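Putative prephenate dehydratase (Streptococcus mutans, PDB 4LUB) probably catalyses the decarboxylating dehydration of prephenate to 3-phenylpyruvate, the step that commits prephenate to L-phenylalanine biosynthesis. Local coordinates at residues A49-N55 against Y172-L178; E189-S195 against G269-R275. All blocks are in the same frame, centred on the assembly; numbering follows the deposited sequence.

Interaction 1: A49-N55 against Y172-L178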
loop_
_atom_site.group_PDB
_atom_site.type_symbol
_atom_site.label_atom_id
_atom_site.label_comp_id
_atom_site.label_asym_id
_atom_site.label_seq_id
_atom_site.Cartn_x
_atom_site.Cartn_y
_atom_site.Cartn_z
ATOM N N ALA B 49 -21.734 10.387 -2.773
ATOM C CA ALA B 49 -21.617 9.078 -2.156
ATOM C C ALA B 49 -20.599 9.159 -1.027
ATOM O O ALA B 49 -19.634 9.917 -1.114
ATOM C CB ALA B 49 -21.216 8.038 -3.185
ATOM N N ILE B 50 -20.840 8.409 0.045
ATOM C CA ILE B 50 -19.938 8.388 1.192
ATOM C C ILE B 50 -19.415 6.976 1.416
ATOM O O ILE B 50 -20.187 6.025 1.553
ATOM C CB ILE B 50 -20.618 8.926 2.483
ATOM C CG1 ILE B 50 -20.764 10.441 2.423
ATOM C CG2 ILE B 50 -19.717 8.720 3.681
ATOM C CD1 ILE B 50 -21.837 10.953 1.531
ATOM N N VAL B 51 -18.091 6.853 1.409
ATOM C CA VAL B 51 -17.416 5.571 1.562
ATOM C C VAL B 51 -16.219 5.685 2.504
ATOM O O VAL B 51 -15.583 6.735 2.578
ATOM C CB VAL B 51 -16.922 5.010 0.200
ATOM C CG1 VAL B 51 -18.096 4.726 -0.740
ATOM C CG2 VAL B 51 -15.889 5.945 -0.444
ATOM N N PRO B 52 -15.917 4.604 3.241
ATOM C CA PRO B 52 -14.653 4.521 3.982
ATOM C C PRO B 52 -13.493 4.403 3.007
ATOM O O PRO B 52 -13.630 3.708 1.993
ATOM C CB PRO B 52 -14.805 3.252 4.820
ATOM C CG PRO B 52 -15.779 2.414 4.061
ATOM C CD PRO B 52 -16.706 3.361 3.342
ATOM N N VAL B 53 -12.393 5.117 3.240
ATOM C CA VAL B 53 -11.240 4.952 2.362
ATOM C C VAL B 53 -9.981 4.436 3.061
ATOM O O VAL B 53 -9.179 3.746 2.445
ATOM C CB VAL B 53 -10.918 6.275 1.608
ATOM C CG1 VAL B 53 -12.198 6.897 1.073
ATOM C CG2 VAL B 53 -10.125 7.260 2.471
ATOM N N GLU B 54 -9.792 4.772 4.331
ATOM C CA GLU B 54 -8.593 4.333 5.032
ATOM C C GLU B 54 -8.785 4.196 6.529
ATOM O O GLU B 54 -9.381 5.065 7.152
ATOM C CB GLU B 54 -7.432 5.306 4.777
ATOM C CG GLU B 54 -6.138 4.889 5.472
ATOM C CD GLU B 54 -4.967 5.775 5.124
ATOM O OE1 GLU B 54 -5.132 6.652 4.250
ATOM O OE2 GLU B 54 -3.880 5.581 5.711
ATOM N N ASN B 55 -8.222 3.137 7.104
ATOM C CA ASN B 55 -8.281 2.908 8.543
ATOM C C ASN B 55 -6.881 2.946 9.138
ATOM O O ASN B 55 -5.914 2.518 8.504
ATOM C CB ASN B 55 -8.957 1.573 8.862
ATOM C CG ASN B 55 -9.017 1.295 10.352
ATOM O OD1 ASN B 55 -8.111 0.676 10.908
ATOM N ND2 ASN B 55 -10.060 1.789 11.016
ATOM N N TYR B 172 -9.208 4.947 14.088
ATOM C CA TYR B 172 -9.628 6.043 13.210
ATOM C C TYR B 172 -9.727 5.680 11.732
ATOM O O TYR B 172 -8.847 5.032 11.167
ATOM C CB TYR B 172 -8.699 7.245 13.350
ATOM C CG TYR B 172 -8.891 8.023 14.629
ATOM C CD1 TYR B 172 -9.808 9.066 14.692
ATOM C CD2 TYR B 172 -8.167 7.718 15.773
ATOM C CE1 TYR B 172 -9.996 9.784 15.856
ATOM C CE2 TYR B 172 -8.346 8.433 16.945
ATOM C CZ TYR B 172 -9.262 9.467 16.979
ATOM O OH TYR B 172 -9.450 10.186 18.140
ATOM N N THR B 173 -10.812 6.129 11.110
ATOM C CA THR B 173 -11.059 5.859 9.702
ATOM C C THR B 173 -11.321 7.160 8.957
ATOM O O THR B 173 -12.026 8.048 9.450
ATOM C CB THR B 173 -12.257 4.910 9.503
ATOM O OG1 THR B 173 -12.002 3.678 10.184
ATOM C CG2 THR B 173 -12.497 4.617 8.013
ATOM N N ARG B 174 -10.791 7.235 7.744
ATOM C CA ARG B 174 -11.029 8.359 6.862
ATOM C C ARG B 174 -12.179 7.967 5.945
ATOM O O ARG B 174 -12.171 6.878 5.379
ATOM C CB ARG B 174 -9.767 8.674 6.043
ATOM C CG ARG B 174 -8.571 9.071 6.888
ATOM C CD ARG B 174 -7.271 9.126 6.087
ATOM N NE ARG B 174 -7.257 10.258 5.164
ATOM C CZ ARG B 174 -6.600 10.282 4.011
ATOM N NH1 ARG B 174 -5.853 9.248 3.652
ATOM N NH2 ARG B 174 -6.650 11.361 3.240
ATOM N N PHE B 175 -13.155 8.858 5.801
ATOM C CA PHE B 175 -14.277 8.653 4.888
ATOM C C PHE B 175 -14.251 9.791 3.885
ATOM O O PHE B 175 -13.955 10.931 4.235
ATOM C CB PHE B 175 -15.643 8.626 5.611
ATOM C CG PHE B 175 -15.803 7.503 6.601
ATOM C CD1 PHE B 175 -15.195 7.552 7.844
ATOM C CD2 PHE B 175 -16.567 6.393 6.278
ATOM C CE1 PHE B 175 -15.351 6.511 8.747
ATOM C CE2 PHE B 175 -16.719 5.347 7.169
ATOM C CZ PHE B 175 -16.107 5.402 8.406
ATOM N N TRP B 176 -14.510 9.465 2.627
ATOM C CA TRP B 176 -14.657 10.478 1.603
ATOM C C TRP B 176 -16.096 10.709 1.173
ATOM O O TRP B 176 -16.876 9.769 1.020
ATOM C CB TRP B 176 -13.808 10.111 0.385
ATOM C CG TRP B 176 -12.369 10.446 0.558
ATOM C CD1 TRP B 176 -11.798 11.114 1.608
ATOM C CD2 TRP B 176 -11.308 10.119 -0.340
ATOM N NE1 TRP B 176 -10.440 11.227 1.409
ATOM C CE2 TRP B 176 -10.118 10.634 0.215
ATOM C CE3 TRP B 176 -11.250 9.449 -1.569
ATOM C CZ2 TRP B 176 -8.882 10.487 -0.406
ATOM C CZ3 TRP B 176 -10.025 9.308 -2.189
ATOM C CH2 TRP B 176 -8.852 9.826 -1.606
ATOM N N VAL B 177 -16.429 11.980 0.984
ATOM C CA VAL B 177 -17.634 12.356 0.283
ATOM C C VAL B 177 -17.264 12.516 -1.181
ATOM O O VAL B 177 -16.423 13.339 -1.537
ATOM C CB VAL B 177 -18.252 13.661 0.833
ATOM C CG1 VAL B 177 -19.517 14.006 0.076
ATOM C CG2 VAL B 177 -18.524 13.541 2.328
ATOM N N LEU B 178 -17.851 11.668 -2.013
ATOM C CA LEU B 178 -17.630 11.709 -3.450
ATOM C C LEU B 178 -18.742 12.451 -4.161
ATOM O O LEU B 178 -19.917 12.240 -3.880
ATOM C CB LEU B 178 -17.502 10.291 -4.026
ATOM C CG LEU B 178 -16.337 9.338 -3.738
ATOM C CD1 LEU B 178 -15.329 9.875 -2.739
ATOM C CD2 LEU B 178 -16.793 7.911 -3.415
#
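Side chains from Ala49-Asn55 and Tyr172-Leu178 meet on both faces of an antiparallel strand pair, probably part of a periplasmic-binding-protein-like dehydratase fold. Ala49 and Val51 form hydrogen-bonded pairs with Leu178 and Trp176; the register then slips by one at a classic beta bulge, where Val53 and Glu54 both face Arg174. Arg174 O accepts a strong bond from Val53 N (2.8 Å) and a weak one from Glu54 N (3.3 Å). The CA-to-CB bond of Val53 points sideways, and its m rotamer sets CG2 4.0 Å from the centroid of the Trp176 five-membered ring, nearly on the ring normal, a CH-pi contact. On the same face as Trp176, Val51 CG2 reaches Leu178 CD2 (3.7 Å). The other face carries Ile50 CG1 against Val177 CG2 (3.8 Å) and Pro52 CB against Phe175 CE2 (3.7 Å); Pro52, which has no N-H, sits in a non-hydrogen-bonded pair with Phe175, so no bond to this strand is lost there. Beyond the bulge, Glu54 extends in t, t and Arg174 bends at chi3 (p), bringing Glu54 OE1 to 2.8 Å from Arg174 NH1 in a salt bridge. Asn55 ND2 donates to Thr173 OG1 (2.8 Å), while its OD1 accepts from Ile57 N. Arg174 also forms salt bridges with Glu79 and Asp242; Glu54 forms one with Lys224 and a hydrogen bond to Tyr237 of the second subunit. The chemistry thus changes from an apolar end packed on helices 14-22 and 34-42 to a buried charge network reaching the ACT region and the dimer partner.

Interaction 2: E189-S195 against G269-R275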
loop_
_atom_site.group_PDB
_atom_site.type_symbol
_atom_site.label_atom_id
_atom_site.label_comp_id
_atom_site.label_asym_id
_atom_site.label_seq_id
_atom_site.Cartn_x
_atom_site.Cartn_y
_atom_site.Cartn_z
ATOM N N GLU B 189 -12.613 21.896 10.740
ATOM C CA GLU B 189 -11.588 21.724 9.715
ATOM C C GLU B 189 -10.220 21.501 10.320
ATOM O O GLU B 189 -9.790 22.238 11.204
ATOM C CB GLU B 189 -11.524 22.930 8.771
ATOM C CG GLU B 189 -10.710 22.630 7.521
ATOM C CD GLU B 189 -10.746 23.736 6.488
ATOM O OE1 GLU B 189 -11.852 24.114 6.059
ATOM O OE2 GLU B 189 -9.660 24.227 6.106
ATOM N N GLU B 190 -9.538 20.476 9.834
ATOM C CA GLU B 190 -8.258 20.089 10.390
ATOM C C GLU B 190 -7.137 20.141 9.339
ATOM O O GLU B 190 -5.957 20.232 9.686
ATOM C CB GLU B 190 -8.407 18.704 11.026
ATOM C CG GLU B 190 -7.270 17.736 10.855
ATOM C CD GLU B 190 -7.560 16.414 11.537
ATOM O OE1 GLU B 190 -8.403 16.401 12.463
ATOM O OE2 GLU B 190 -6.949 15.397 11.147
ATOM N N ASP B 191 -7.504 20.124 8.057
ATOM C CA ASP B 191 -6.504 20.026 6.988
ATOM C C ASP B 191 -7.073 20.236 5.586
ATOM O O ASP B 191 -8.288 20.183 5.366
ATOM C CB ASP B 191 -5.788 18.671 7.049
ATOM C CG ASP B 191 -4.317 18.771 6.678
ATOM O OD1 ASP B 191 -3.888 19.844 6.209
ATOM O OD2 ASP B 191 -3.583 17.779 6.870
ATOM N N GLN B 192 -6.175 20.559 4.655
ATOM C CA GLN B 192 -6.482 20.577 3.228
ATOM C C GLN B 192 -5.562 19.643 2.451
ATOM O O GLN B 192 -4.336 19.713 2.586
ATOM C CB GLN B 192 -6.380 22.000 2.678
ATOM C CG GLN B 192 -7.254 22.986 3.432
ATOM C CD GLN B 192 -8.614 23.171 2.789
ATOM O OE1 GLN B 192 -8.863 22.688 1.685
ATOM N NE2 GLN B 192 -9.514 23.853 3.492
ATOM N N LYS B 193 -6.148 18.776 1.628
ATOM C CA LYS B 193 -5.342 17.786 0.928
ATOM C C LYS B 193 -5.742 17.620 -0.527
ATOM O O LYS B 193 -6.821 18.022 -0.932
ATOM C CB LYS B 193 -5.436 16.423 1.635
ATOM C CG LYS B 193 -4.567 16.314 2.888
ATOM C CD LYS B 193 -4.753 14.973 3.588
ATOM C CE LYS B 193 -3.903 14.881 4.850
ATOM N NZ LYS B 193 -4.042 13.567 5.549
ATOM N N ILE B 194 -4.854 17.002 -1.298
ATOM C CA ILE B 194 -5.157 16.591 -2.656
ATOM C C ILE B 194 -4.660 15.161 -2.772
ATOM O O ILE B 194 -3.573 14.834 -2.296
ATOM C CB ILE B 194 -4.495 17.510 -3.732
ATOM C CG1 ILE B 194 -4.699 16.933 -5.128
ATOM C CG2 ILE B 194 -2.995 17.700 -3.468
ATOM C CD1 ILE B 194 -4.424 17.930 -6.247
ATOM N N SER B 195 -5.474 14.301 -3.372
ATOM C CA SER B 195 -5.082 12.913 -3.588
ATOM C C SER B 195 -4.939 12.631 -5.068
ATOM O O SER B 195 -5.791 13.011 -5.872
ATOM C CB SER B 195 -6.093 11.948 -2.967
ATOM O OG SER B 195 -6.138 12.100 -1.563
ATOM N N GLY B 269 -9.162 13.735 -5.849
ATOM C CA GLY B 269 -9.892 14.703 -5.051
ATOM C C GLY B 269 -9.082 15.875 -4.527
ATOM O O GLY B 269 -7.894 15.734 -4.236
ATOM N N LYS B 270 -9.728 17.039 -4.457
ATOM C CA LYS B 270 -9.265 18.174 -3.654
ATOM C C LYS B 270 -10.296 18.471 -2.576
ATOM O O LYS B 270 -11.447 18.760 -2.888
ATOM C CB LYS B 270 -9.033 19.436 -4.498
ATOM C CG LYS B 270 -8.085 19.292 -5.671
ATOM C CD LYS B 270 -7.916 20.643 -6.347
ATOM C CE LYS B 270 -7.189 20.555 -7.673
ATOM N NZ LYS B 270 -7.043 21.915 -8.278
ATOM N N TYR B 271 -9.908 18.397 -1.308
ATOM C CA TYR B 271 -10.929 18.393 -0.265
ATOM C C TYR B 271 -10.421 18.959 1.047
ATOM O O TYR B 271 -9.218 18.943 1.322
ATOM C CB TYR B 271 -11.445 16.967 -0.039
ATOM C CG TYR B 271 -10.325 15.958 0.115
ATOM C CD1 TYR B 271 -9.725 15.749 1.355
ATOM C CD2 TYR B 271 -9.849 15.234 -0.978
ATOM C CE1 TYR B 271 -8.688 14.844 1.509
ATOM C CE2 TYR B 271 -8.807 14.321 -0.834
ATOM C CZ TYR B 271 -8.235 14.132 0.419
ATOM O OH TYR B 271 -7.204 13.239 0.585
ATOM N N ALA B 272 -11.351 19.431 1.870
ATOM C CA ALA B 272 -11.041 19.746 3.259
ATOM C C ALA B 272 -11.180 18.486 4.110
ATOM O O ALA B 272 -11.952 17.581 3.781
ATOM C CB ALA B 272 -11.955 20.854 3.778
ATOM N N VAL B 273 -10.395 18.421 5.181
ATOM C CA VAL B 273 -10.481 17.340 6.152
ATOM C C VAL B 273 -11.174 17.796 7.430
ATOM O O VAL B 273 -10.750 18.759 8.060
ATOM C CB VAL B 273 -9.081 16.787 6.509
ATOM C CG1 VAL B 273 -9.197 15.611 7.482
ATOM C CG2 VAL B 273 -8.312 16.415 5.237
ATOM N N TYR B 274 -12.225 17.082 7.810
ATOM C CA TYR B 274 -12.969 17.350 9.035
ATOM C C TYR B 274 -12.798 16.154 9.962
ATOM O O TYR B 274 -12.606 15.038 9.486
ATOM C CB TYR B 274 -14.443 17.589 8.728
ATOM C CG TYR B 274 -14.690 18.652 7.680
ATOM C CD1 TYR B 274 -14.745 19.998 8.021
ATOM C CD2 TYR B 274 -14.874 18.305 6.345
ATOM C CE1 TYR B 274 -14.974 20.973 7.056
ATOM C CE2 TYR B 274 -15.111 19.269 5.375
ATOM C CZ TYR B 274 -15.159 20.599 5.736
ATOM O OH TYR B 274 -15.391 21.556 4.772
ATOM N N ARG B 275 -12.795 16.372 11.273
ATOM C CA ARG B 275 -12.620 15.246 12.187
ATOM C C ARG B 275 -13.906 14.945 12.949
ATOM O O ARG B 275 -14.418 15.796 13.677
ATOM C CB ARG B 275 -11.471 15.505 13.165
ATOM C CG ARG B 275 -11.172 14.320 14.084
ATOM C CD ARG B 275 -9.816 14.463 14.765
ATOM N NE ARG B 275 -8.704 14.252 13.837
ATOM C CZ ARG B 275 -7.982 13.137 13.758
ATOM N NH1 ARG B 275 -8.239 12.113 14.559
ATOM N NH2 ARG B 275 -6.991 13.047 12.880
HETATM O O HOH W 1 -7.779 21.064 -0.445
#
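Strands Glu189-Ser195 and Gly269-Tyr274, consistent with the first and last of the beta-alpha-beta-beta-alpha-beta order of an ACT domain, run antiparallel, their axes 4.6 Å apart at closest approach and 157° between directions. Lys193 and Tyr271 exchange two backbone bonds, each 3.1 Å from N to O, and Ser195 N donates to Gly269 O (2.9 Å). At the other end Glu190 and Asp191 both face Val273 in a classic beta bulge: Val273 O accepts from Glu190 N (2.8 Å), and Val273 N donates to Asp191 O (2.8 Å). Here the CA-to-CB bond of Glu190 points sideways, and its carboxylate meets Arg275 in a bidentate salt bridge, Glu190 OE1 to Arg275 NE 2.6 Å and OE2 to NH2 2.9 Å. Tyr271, in the p rotamer, lays a ring face against Lys193, whose CB lies 3.6 Å from Tyr271 CE1, and its OH donates to Ser195 OG (2.7 Å), which also bonds Asp242. On the opposite face, Gln192 NE2 holds Glu189 OE2 (2.6 Å), and Ile194 CD1 packs on Lys270 CG (3.9 Å). Strand 189-199 is flanked by strand 237-244, and strand 264-274 by strand 75-83 of the dehydratase-family region, with Trp176 packed against Tyr271.

Interactions 1 and 2 have centres about 12 Å apart and belong to one mixed sheet. They follow in series along the chain: the 49-55/172-178 pair closes before the 189-195/269-275 pair opens, and strand 172-179 leads to strand 189-199 as the next strand in sequence. Across the sheet, strand 75-83 lies between strands 172-179 and 264-274, antiparallel to the first and parallel to the second. The contacts also touch through side chains, with Tyr172 CE1 3.2 Å from Arg275 NH1 and Trp176 CZ2 3.4 Å from Ser195 OG. By pairing with strand 75-83, the C-terminal strand 264-274 joins the ACT region to the dehydratase part in one sheet.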